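Local coordinates for protein Wss1p (Saccharomyces cerevisiae FostersO, PDB 5XBN) that cleaves DNA-binding proteins as a DNA-dependent zinc metalloendopeptidase and takes part in the repair of toxic DNA-protein cross-links, at residues I29-V34 against I48-A52; E61-K65 against K132-L136. All coordinates share one frame; numbering follows the deposited sequence.

Contact 1 of 2, residues I29-V34 against I48-A52; sequences IQKVAV and IKEIA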
loop_
_atom_site.group_PDB
_atom_site.type_symbol
_atom_site.label_atom_id
_atom_site.label_comp_id
_atom_site.label_asym_id
_atom_site.label_seq_id
_atom_site.Cartn_x
_atom_site.Cartn_y
_atom_site.Cartn_z
ATOM N N ILE A 29 -6.382 -2.302 -9.019
ATOM C CA ILE A 29 -5.385 -1.241 -9.116
ATOM C C ILE A 29 -4.945 -1.119 -10.567
ATOM O O ILE A 29 -4.453 -2.078 -11.152
ATOM C CB ILE A 29 -4.166 -1.529 -8.239
ATOM C CG1 ILE A 29 -4.609 -1.719 -6.785
ATOM C CG2 ILE A 29 -3.128 -0.410 -8.407
ATOM C CD1 ILE A 29 -3.502 -2.170 -5.827
ATOM N N GLN A 30 -5.113 0.048 -11.167
ATOM C CA GLN A 30 -4.870 0.135 -12.604
ATOM C C GLN A 30 -3.376 0.170 -12.961
ATOM O O GLN A 30 -2.961 -0.374 -13.983
ATOM C CB GLN A 30 -5.576 1.359 -13.179
ATOM C CG GLN A 30 -7.075 1.275 -13.127
ATOM C CD GLN A 30 -7.736 2.525 -13.682
ATOM O OE1 GLN A 30 -7.423 2.969 -14.784
ATOM N NE2 GLN A 30 -8.641 3.111 -12.904
ATOM N N LYS A 31 -2.560 0.797 -12.127
ATOM C CA LYS A 31 -1.159 1.009 -12.484
ATOM C C LYS A 31 -0.310 1.097 -11.235
ATOM O O LYS A 31 -0.728 1.724 -10.261
ATOM C CB LYS A 31 -1.019 2.301 -13.300
ATOM C CG LYS A 31 0.388 2.633 -13.764
ATOM C CD LYS A 31 0.770 1.817 -14.971
ATOM C CE LYS A 31 1.936 2.441 -15.732
ATOM N NZ LYS A 31 3.183 2.507 -14.924
ATOM N N VAL A 32 0.870 0.477 -11.256
ATOM C CA VAL A 32 1.848 0.717 -10.197
ATOM C C VAL A 32 3.097 1.364 -10.796
ATOM O O VAL A 32 3.399 1.196 -11.980
ATOM C CB VAL A 32 2.234 -0.572 -9.440
ATOM C CG1 VAL A 32 0.991 -1.251 -8.908
ATOM C CG2 VAL A 32 2.997 -1.514 -10.337
ATOM N N ALA A 33 3.809 2.132 -9.990
ATOM C CA ALA A 33 5.077 2.709 -10.449
ATOM C C ALA A 33 6.035 2.833 -9.283
ATOM O O ALA A 33 5.604 2.928 -8.139
ATOM C CB ALA A 33 4.843 4.064 -11.095
ATOM N N VAL A 34 7.337 2.825 -9.562
ATOM C CA VAL A 34 8.307 3.074 -8.499
ATOM C C VAL A 34 9.294 4.149 -8.943
ATOM O O VAL A 34 9.325 4.515 -10.116
ATOM C CB VAL A 34 9.070 1.794 -8.086
ATOM C CG1 VAL A 34 8.093 0.745 -7.556
ATOM C CG2 VAL A 34 9.890 1.243 -9.236
ATOM N N ILE A 48 6.264 -3.498 -4.651
ATOM C CA ILE A 48 4.971 -2.812 -4.687
ATOM C C ILE A 48 3.941 -3.662 -5.445
ATOM O O ILE A 48 2.750 -3.628 -5.138
ATOM C CB ILE A 48 5.091 -1.385 -5.310
ATOM C CG1 ILE A 48 3.921 -0.496 -4.837
ATOM C CG2 ILE A 48 5.159 -1.442 -6.819
ATOM C CD1 ILE A 48 4.126 0.994 -5.122
ATOM N N LYS A 49 4.398 -4.475 -6.395
ATOM C CA LYS A 49 3.475 -5.379 -7.077
ATOM C C LYS A 49 3.042 -6.505 -6.166
ATOM O O LYS A 49 1.933 -7.006 -6.295
ATOM C CB LYS A 49 4.107 -5.956 -8.345
ATOM C CG LYS A 49 4.191 -4.921 -9.454
ATOM C CD LYS A 49 4.656 -5.539 -10.768
ATOM C CE LYS A 49 4.683 -4.467 -11.856
ATOM N NZ LYS A 49 4.916 -5.022 -13.230
ATOM N N GLU A 50 3.923 -6.913 -5.254
ATOM C CA GLU A 50 3.551 -7.960 -4.305
ATOM C C GLU A 50 2.546 -7.401 -3.301
ATOM O O GLU A 50 1.612 -8.089 -2.915
ATOM C CB GLU A 50 4.780 -8.532 -3.593
ATOM C CG GLU A 50 4.485 -9.705 -2.646
ATOM C CD GLU A 50 3.929 -10.948 -3.346
ATOM O OE1 GLU A 50 4.093 -11.085 -4.575
ATOM O OE2 GLU A 50 3.333 -11.805 -2.656
ATOM N N ILE A 51 2.740 -6.150 -2.886
ATOM C CA ILE A 51 1.749 -5.487 -2.030
ATOM C C ILE A 51 0.395 -5.455 -2.735
ATOM O O ILE A 51 -0.633 -5.838 -2.166
ATOM C CB ILE A 51 2.175 -4.040 -1.681
ATOM C CG1 ILE A 51 3.428 -4.025 -0.806
ATOM C CG2 ILE A 51 1.019 -3.276 -0.993
ATOM C CD1 ILE A 51 3.173 -4.397 0.631
ATOM N N ALA A 52 0.410 -5.023 -3.995
ATOM C CA ALA A 52 -0.806 -4.945 -4.813
ATOM C C ALA A 52 -1.499 -6.293 -4.915
ATOM O O ALA A 52 -2.703 -6.394 -4.767
ATOM C CB ALA A 52 -0.479 -4.425 -6.202
#
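Val32 meets the helix through both of its methyl branches. CG2 lies against the aliphatic part of Lys49, 3.7 Å from Lys49 CG, and the two side chains cross at about a right angle. Beyond CG the lysine chain is extended, which carries CE past the same methyl, so one branch touches the straight chain at two points. CG1 of Val32 turns instead to Ala52, at a looser 4.4 Å from Ala52 CB.

Ile48 CG2 sits between Val32 of the strand and Val34 just past its end. It is 4.0 Å from Val32 CB and 3.7 Å from Val34 CG1; Val34 and Ile48 run past each other in opposite directions. With CG1 of Ile48 anti to the backbone N (chi1 -157°), the longer branch stays on the strand's side and brings CD1 to 3.9 Å from Ala33 O. At the other end Ile29, extended at chi2 (173°), places CD1 3.8 Å from Ala52 CB. The two segments thus meet mainly through apolar side chains, burying 281 Å² in all.

The short axes of strand 29-33 and helix 48-52 stand 9.2 Å apart at 146°, so the helix runs back obliquely over the strand. This strand is outermost in the mixed sheet, paired in parallel with strand 66-72 through backbone bonds of Gln30, Lys31 and Ala33. With helices 41-54 and 56-62 between them in the chain, the pair forms a beta-alpha-beta crossover, whose first helix here packs on its first strand. Ile48 also reaches Leu69 of that neighbour, while Ile51 turns to Met106, Ile109 and Met110 of helix 106-118.

Contact 2 of 2, residues E61-K65 against K132-L136; sequences ENHFK and KLDEL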
loop_
_atom_site.group_PDB
_atom_site.type_symbol
_atom_site.label_atom_id
_atom_site.label_comp_id
_atom_site.label_asym_id
_atom_site.label_seq_id
_atom_site.Cartn_x
_atom_site.Cartn_y
_atom_site.Cartn_z
ATOM N N GLU A 61 -13.406 -7.502 -1.654
ATOM C CA GLU A 61 -14.404 -7.620 -0.581
ATOM C C GLU A 61 -14.986 -6.274 -0.175
ATOM O O GLU A 61 -16.166 -6.178 0.197
ATOM C CB GLU A 61 -13.792 -8.278 0.663
ATOM C CG GLU A 61 -13.649 -9.773 0.601
ATOM C CD GLU A 61 -13.292 -10.373 1.954
ATOM O OE1 GLU A 61 -12.864 -9.623 2.866
ATOM O OE2 GLU A 61 -13.450 -11.596 2.110
ATOM N N ASN A 62 -14.154 -5.235 -0.218
ATOM C CA ASN A 62 -14.574 -3.919 0.233
ATOM C C ASN A 62 -14.947 -2.958 -0.899
ATOM O O ASN A 62 -15.236 -1.787 -0.652
ATOM C CB ASN A 62 -13.480 -3.303 1.106
ATOM C CG ASN A 62 -13.366 -3.992 2.443
ATOM O OD1 ASN A 62 -14.106 -3.668 3.367
ATOM N ND2 ASN A 62 -12.459 -4.970 2.553
ATOM N N HIS A 63 -14.942 -3.466 -2.125
ATOM C CA HIS A 63 -15.241 -2.659 -3.312
ATOM C C HIS A 63 -14.304 -1.466 -3.450
ATOM O O HIS A 63 -14.708 -0.408 -3.931
ATOM C CB HIS A 63 -16.701 -2.183 -3.281
ATOM C CG HIS A 63 -17.662 -3.250 -2.860
ATOM N ND1 HIS A 63 -17.775 -4.452 -3.525
ATOM C CD2 HIS A 63 -18.546 -3.303 -1.835
ATOM C CE1 HIS A 63 -18.687 -5.200 -2.929
ATOM N NE2 HIS A 63 -19.174 -4.525 -1.902
ATOM N N PHE A 64 -13.044 -1.646 -3.049
ATOM C CA PHE A 64 -12.033 -0.609 -3.177
ATOM C C PHE A 64 -11.445 -0.609 -4.575
ATOM O O PHE A 64 -11.159 -1.676 -5.136
ATOM C CB PHE A 64 -10.882 -0.818 -2.185
ATOM C CG PHE A 64 -11.234 -0.568 -0.740
ATOM C CD1 PHE A 64 -12.265 0.291 -0.375
ATOM C CD2 PHE A 64 -10.496 -1.189 0.264
ATOM C CE1 PHE A 64 -12.552 0.509 0.970
ATOM C CE2 PHE A 64 -10.775 -0.970 1.596
ATOM C CZ PHE A 64 -11.800 -0.123 1.953
ATOM N N LYS A 65 -11.239 0.592 -5.112
ATOM C CA LYS A 65 -10.522 0.788 -6.384
ATOM C C LYS A 65 -9.415 1.813 -6.194
ATOM O O LYS A 65 -9.608 2.795 -5.484
ATOM C CB LYS A 65 -11.474 1.265 -7.484
ATOM C CG LYS A 65 -12.545 0.251 -7.876
ATOM C CD LYS A 65 -11.940 -0.939 -8.614
ATOM C CE LYS A 65 -13.031 -1.874 -9.129
ATOM N NZ LYS A 65 -12.453 -3.007 -9.906
ATOM N N LYS A 132 -12.495 1.055 11.059
ATOM C CA LYS A 132 -12.361 0.420 9.760
ATOM C C LYS A 132 -10.952 -0.138 9.545
ATOM O O LYS A 132 -10.794 -1.262 9.055
ATOM C CB LYS A 132 -12.710 1.425 8.657
ATOM C CG LYS A 132 -12.579 0.858 7.253
ATOM C CD LYS A 132 -13.609 -0.208 7.011
ATOM C CE LYS A 132 -13.395 -0.886 5.681
ATOM N NZ LYS A 132 -14.508 -1.855 5.460
ATOM N N LEU A 133 -9.931 0.635 9.920
ATOM C CA LEU A 133 -8.553 0.196 9.702
ATOM C C LEU A 133 -8.289 -1.066 10.514
ATOM O O LEU A 133 -7.634 -1.997 10.054
ATOM C CB LEU A 133 -7.565 1.306 10.070
ATOM C CG LEU A 133 -6.092 0.915 10.090
ATOM C CD1 LEU A 133 -5.676 0.296 8.756
ATOM C CD2 LEU A 133 -5.239 2.131 10.421
ATOM N N ASP A 134 -8.812 -1.093 11.730
ATOM C CA ASP A 134 -8.689 -2.281 12.565
ATOM C C ASP A 134 -9.342 -3.507 11.919
ATOM O O ASP A 134 -8.762 -4.598 11.929
ATOM C CB ASP A 134 -9.293 -2.005 13.935
ATOM C CG ASP A 134 -9.349 -3.237 14.785
ATOM O OD1 ASP A 134 -8.292 -3.628 15.325
ATOM O OD2 ASP A 134 -10.445 -3.813 14.890
ATOM N N GLU A 135 -10.527 -3.338 11.327
ATOM C CA GLU A 135 -11.159 -4.436 10.594
ATOM C C GLU A 135 -10.324 -4.891 9.400
ATOM O O GLU A 135 -10.220 -6.092 9.136
ATOM C CB GLU A 135 -12.558 -4.058 10.097
ATOM C CG GLU A 135 -13.592 -3.851 11.206
ATOM C CD GLU A 135 -13.848 -5.117 12.008
ATOM O OE1 GLU A 135 -13.936 -6.214 11.400
ATOM O OE2 GLU A 135 -13.963 -5.017 13.252
ATOM N N LEU A 136 -9.736 -3.943 8.670
ATOM C CA LEU A 136 -8.952 -4.318 7.488
ATOM C C LEU A 136 -7.696 -5.079 7.862
ATOM O O LEU A 136 -7.347 -6.083 7.231
ATOM C CB LEU A 136 -8.584 -3.078 6.672
ATOM C CG LEU A 136 -9.790 -2.354 6.078
ATOM C CD1 LEU A 136 -9.331 -1.088 5.359
ATOM C CD2 LEU A 136 -10.590 -3.248 5.139
#
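Lys132 NZ donates a hydrogen bond to the side-chain carbonyl of Asn62, with 2.8 Å between NZ and OD1. The C=O...N angle is 145° and NZ is tilted 35° from the carbonyl plane. The other half of the amide faces an apolar group, Asn62 ND2 being 3.6 Å from Leu136 CD2. Leu136 divides its branches between two partners: CD1 comes to the edge of the Phe64 ring, near the ring plane and 4.0 Å from CE2. Lys132 also approaches that ring with its aliphatic part, CE lying 4.1 Å from Phe64 CZ in an oblique position, before the chain goes on to the amide.

These groups brace one another. The CB methylene of Asn62 lies over one face of the Phe64 ring, 3.5 Å above the plane and over its centre, so the two side chains reach helix 132-136 side by side. On the opposing side, Lys132 bends at chi2 (67°), bringing its chain round to CZ and OD1. In the second shell, Leu58 O accepts a hydrogen bond from Asn62 ND2, one turn back in the same helix; this should limit rotation of the amide and keep OD1 turned to the lysine. After Asn62, His63, with positive phi, is the first residue to leave helical phi/psi, in a Schellman motif, and this turn brings Phe64 back beside Asn62.

The contact thus joins the C-terminal end of helix 56-62 to helix 127-145. A salt bridge between Glu61 and Arg139 ties the same two helices together. Thr118 of helix 106-118 touches both Lys132 and Leu136, and the loop residue Leu121 touches both Phe64 and Lys132, so the zinc-binding helix borders this junction.

Contacts 1 and 2 follow in series along the chain, helix 41-54 of the first leading into helix 56-62 of the second. Their centres are 18 Å apart and their nearest atoms about 6 Å apart, so they do not touch. Both border helix 106-118, helix 41-54 through Ile51 and contact 2 through Thr118. The end of that helix carries His115 and Glu116 of the HExxH motif, with His119 just beyond it; both histidines bind the zinc ion together with His125, and Glu116 is very probably the active-site residue. The Ile29 side chain is about 10 Å from that of Glu116, and the Lys132 side chain about 11 Å from the zinc ion. None of the three zinc ligands belongs to either contact.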